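Local coordinates for envelope polyprotein (Puumala orthohantavirus, PDB 5FXU), which probably forms, together with its partner glycoprotein Gc, the surface spikes through which the hantavirus attaches to and enters host cells, at residues K59-M64 / W323-I328. Sequence-based numbering, arbitrary orientation.
Sequences KWTWEM and WAPGII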
ATOM      1  N   LYS A  59       2.649 -18.180   1.728  1.00 37.74           N
ATOM      2  CA  LYS A  59       3.993 -17.809   2.166  1.00 37.62           C
ATOM      3  C   LYS A  59       5.051 -18.462   1.285  1.00 36.52           C
ATOM      4  O   LYS A  59       5.085 -19.654   1.191  1.00 38.13           O
ATOM      5  CB  LYS A  59       4.192 -18.256   3.594  1.00 39.70           C
ATOM      6  CG  LYS A  59       5.515 -17.857   4.184  1.00 41.05           C
ATOM      7  CD  LYS A  59       5.613 -18.433   5.565  1.00 44.25           C
ATOM      8  CE  LYS A  59       6.957 -18.132   6.158  1.00 46.51           C
ATOM      9  NZ  LYS A  59       7.022 -18.677   7.537  1.00 49.72           N
ATOM     10  N   TRP A  60       5.928 -17.664   0.693  1.00 35.04           N
ATOM     11  CA  TRP A  60       6.921 -18.097  -0.246  1.00 34.18           C
ATOM     12  C   TRP A  60       8.282 -17.654   0.284  1.00 35.06           C
ATOM     13  O   TRP A  60       8.512 -16.472   0.480  1.00 33.32           O
ATOM     14  CB  TRP A  60       6.637 -17.451  -1.609  1.00 33.44           C
ATOM     15  CG  TRP A  60       7.612 -17.812  -2.686  1.00 32.61           C
ATOM     16  CD1 TRP A  60       8.254 -19.017  -2.845  1.00 32.36           C
ATOM     17  CD2 TRP A  60       8.055 -16.979  -3.765  1.00 31.54           C
ATOM     18  NE1 TRP A  60       9.096 -18.973  -3.922  1.00 32.31           N
ATOM     19  CE2 TRP A  60       8.992 -17.739  -4.519  1.00 32.44           C
ATOM     20  CE3 TRP A  60       7.772 -15.680  -4.166  1.00 30.20           C
ATOM     21  CZ2 TRP A  60       9.628 -17.227  -5.672  1.00 31.32           C
ATOM     22  CZ3 TRP A  60       8.401 -15.174  -5.290  1.00 29.90           C
ATOM     23  CH2 TRP A  60       9.320 -15.948  -6.034  1.00 31.15           C
ATOM     24  N   THR A  61       9.182 -18.617   0.505  1.00 36.75           N
ATOM     25  CA  THR A  61      10.465 -18.390   1.204  1.00 37.54           C
ATOM     26  C   THR A  61      11.623 -19.049   0.430  1.00 37.21           C
ATOM     27  O   THR A  61      11.402 -19.957  -0.341  1.00 38.09           O
ATOM     28  CB  THR A  61      10.417 -18.990   2.632  1.00 38.59           C
ATOM     29  OG1 THR A  61      10.006 -20.362   2.575  1.00 39.82           O
ATOM     30  CG2 THR A  61       9.441 -18.265   3.465  1.00 38.99           C
ATOM     31  N   TRP A  62      12.848 -18.596   0.647  1.00 36.47           N
ATOM     32  CA  TRP A  62      14.007 -19.213   0.007  1.00 35.52           C
ATOM     33  C   TRP A  62      15.067 -19.614   1.034  1.00 37.33           C
ATOM     34  O   TRP A  62      15.156 -18.981   2.082  1.00 35.85           O
ATOM     35  CB  TRP A  62      14.590 -18.273  -1.052  1.00 33.87           C
ATOM     36  CG  TRP A  62      15.432 -17.119  -0.555  1.00 32.23           C
ATOM     37  CD1 TRP A  62      15.006 -15.863  -0.265  1.00 31.18           C
ATOM     38  CD2 TRP A  62      16.848 -17.113  -0.361  1.00 31.83           C
ATOM     39  NE1 TRP A  62      16.053 -15.090   0.139  1.00 31.00           N
ATOM     40  CE2 TRP A  62      17.203 -15.822   0.068  1.00 31.44           C
ATOM     41  CE3 TRP A  62      17.847 -18.080  -0.490  1.00 31.88           C
ATOM     42  CZ2 TRP A  62      18.529 -15.464   0.380  1.00 32.16           C
ATOM     43  CZ3 TRP A  62      19.174 -17.726  -0.206  1.00 32.54           C
ATOM     44  CH2 TRP A  62      19.500 -16.426   0.220  1.00 32.55           C
ATOM     45  N   GLU A  63      15.849 -20.662   0.702  1.00 39.47           N
ATOM     46  CA  GLU A  63      16.996 -21.124   1.484  1.00 42.49           C
ATOM     47  C   GLU A  63      18.171 -21.375   0.552  1.00 41.71           C
ATOM     48  O   GLU A  63      17.980 -21.815  -0.563  1.00 39.75           O
ATOM     49  CB  GLU A  63      16.682 -22.435   2.221  1.00 47.09           C
ATOM     50  CG  GLU A  63      15.467 -22.352   3.128  1.00 51.62           C
ATOM     51  CD  GLU A  63      15.272 -23.550   4.072  1.00 57.93           C
ATOM     52  OE1 GLU A  63      15.689 -24.696   3.755  1.00 61.77           O
ATOM     53  OE2 GLU A  63      14.670 -23.331   5.154  1.00 60.51           O
ATOM     54  N   MET A  64      19.384 -21.111   1.012  1.00 41.34           N
ATOM     55  CA  MET A  64      20.550 -21.552   0.285  1.00 43.26           C
ATOM     56  C   MET A  64      20.629 -23.099   0.213  1.00 46.02           C
ATOM     57  O   MET A  64      20.317 -23.804   1.175  1.00 45.44           O
ATOM     58  CB  MET A  64      21.837 -20.997   0.894  1.00 43.65           C
ATOM     59  CG  MET A  64      23.057 -21.469   0.119  1.00 45.08           C
ATOM     60  SD  MET A  64      24.597 -20.701   0.600  1.00 47.25           S
ATOM     61  CE  MET A  64      25.683 -21.707  -0.388  1.00 49.51           C
ATOM     62  N   TRP A 323       2.957 -13.531   0.483  1.00 31.18           N
ATOM     63  CA  TRP A 323       3.893 -12.984   1.415  1.00 30.70           C
ATOM     64  C   TRP A 323       5.245 -13.659   1.140  1.00 30.63           C
ATOM     65  O   TRP A 323       5.371 -14.867   1.308  1.00 30.94           O
ATOM     66  CB  TRP A 323       3.419 -13.288   2.838  1.00 31.21           C
ATOM     67  CG  TRP A 323       4.365 -12.833   3.889  1.00 31.76           C
ATOM     68  CD1 TRP A 323       5.105 -11.717   3.887  1.00 30.78           C
ATOM     69  CD2 TRP A 323       4.638 -13.500   5.117  1.00 33.01           C
ATOM     70  NE1 TRP A 323       5.837 -11.647   5.020  1.00 32.34           N
ATOM     71  CE2 TRP A 323       5.566 -12.735   5.798  1.00 33.13           C
ATOM     72  CE3 TRP A 323       4.159 -14.671   5.707  1.00 34.88           C
ATOM     73  CZ2 TRP A 323       6.051 -13.090   7.052  1.00 35.24           C
ATOM     74  CZ3 TRP A 323       4.628 -15.033   6.943  1.00 36.78           C
ATOM     75  CH2 TRP A 323       5.574 -14.243   7.609  1.00 36.65           C
ATOM     76  N   ALA A 324       6.243 -12.879   0.726  1.00 29.41           N
ATOM     77  CA  ALA A 324       7.498 -13.426   0.252  1.00 28.62           C
ATOM     78  C   ALA A 324       8.702 -12.837   0.961  1.00 27.98           C
ATOM     79  O   ALA A 324       9.395 -11.984   0.425  1.00 27.38           O
ATOM     80  CB  ALA A 324       7.602 -13.245  -1.254  1.00 27.72           C
ATOM     81  N   PRO A 325       8.950 -13.287   2.184  1.00 29.04           N
ATOM     82  CA  PRO A 325      10.053 -12.705   2.933  1.00 29.28           C
ATOM     83  C   PRO A 325      11.378 -13.103   2.336  1.00 30.52           C
ATOM     84  O   PRO A 325      11.572 -14.269   1.986  1.00 31.05           O
ATOM     85  CB  PRO A 325       9.893 -13.277   4.330  1.00 30.59           C
ATOM     86  CG  PRO A 325       8.894 -14.367   4.248  1.00 31.02           C
ATOM     87  CD  PRO A 325       8.077 -14.137   3.021  1.00 30.34           C
ATOM     88  N   GLY A 326      12.257 -12.122   2.182  1.00 31.10           N
ATOM     89  CA  GLY A 326      13.563 -12.324   1.571  1.00 32.01           C
ATOM     90  C   GLY A 326      13.537 -12.383   0.051  1.00 32.19           C
ATOM     91  O   GLY A 326      14.533 -12.705  -0.557  1.00 33.77           O
ATOM     92  N   ILE A 327      12.406 -12.069  -0.571  1.00 32.33           N
ATOM     93  CA  ILE A 327      12.283 -12.085  -2.037  1.00 32.48           C
ATOM     94  C   ILE A 327      11.577 -10.813  -2.519  1.00 31.95           C
ATOM     95  O   ILE A 327      10.498 -10.493  -2.037  1.00 32.29           O
ATOM     96  CB  ILE A 327      11.445 -13.275  -2.520  1.00 32.86           C
ATOM     97  CG1 ILE A 327      12.041 -14.592  -2.004  1.00 33.01           C
ATOM     98  CG2 ILE A 327      11.337 -13.270  -4.047  1.00 32.61           C
ATOM     99  CD1 ILE A 327      11.193 -15.814  -2.268  1.00 33.47           C
ATOM    100  N   ILE A 328      12.178 -10.116  -3.481  1.00 31.97           N
ATOM    101  CA  ILE A 328      11.499  -9.035  -4.182  1.00 31.76           C
ATOM    102  C   ILE A 328      10.678  -9.688  -5.290  1.00 32.33           C
ATOM    103  O   ILE A 328      11.248 -10.082  -6.322  1.00 32.41           O
ATOM    104  CB  ILE A 328      12.487  -8.024  -4.782  1.00 31.72           C
ATOM    105  CG1 ILE A 328      13.374  -7.457  -3.681  1.00 31.29           C
ATOM    106  CG2 ILE A 328      11.723  -6.883  -5.506  1.00 31.74           C
ATOM    107  CD1 ILE A 328      14.586  -6.726  -4.188  1.00 31.55           C
TER
HETATM  108  O   HOH W   1      12.635 -16.692   2.697  1.00 32.99           O
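Lys59 and Trp323 pair as neighbours on parallel strands, and Trp60 N gives a hydrogen bond to Trp323 O (2.9 Å, 166° at the hydrogen) before the 323-328 segment leaves the pairing in a type II turn from Ala324 to Ile327, closed by a bond from Ile327 N to Ala324 O. Trp60 O is approached by Ala324 CA at 3.2 Å in a CA-H...O contact. On the sheet face of Lys59 and Trp323 the two side chains run side by side: the lysine is fully extended, and its CG and CD lie against CE3 and CZ3 of the indole. Farther along, Thr61 CG2 meets Pro325 CG at 4.0 Å. The Trp60 indole takes Ile327 CD1 over the centre of its six-membered ring, a CH-pi contact of 3.7 Å to the centroid, while Ile327 CG2 touches CZ3 and CH2. Ile327 CG1 also packs on Trp62 CD1, placing this isoleucine between two tryptophans. Trp62 NE1 makes a weak, bent hydrogen bond to Gly326 O (2.9 Å) and a second weak one to Phe301 O. One water accepts from Trp62 N and donates to Pro325 O at 2.7 Å, bridging strand 54-64 to the turn beyond the direct pairing. The turn thus carries the chain from beside strand 54-64 to the sheet of strands 278-285 and 296-302, with apolar contacts at the junction and the Pro325 and Gly326 carbonyls met by water and, weakly, by indole.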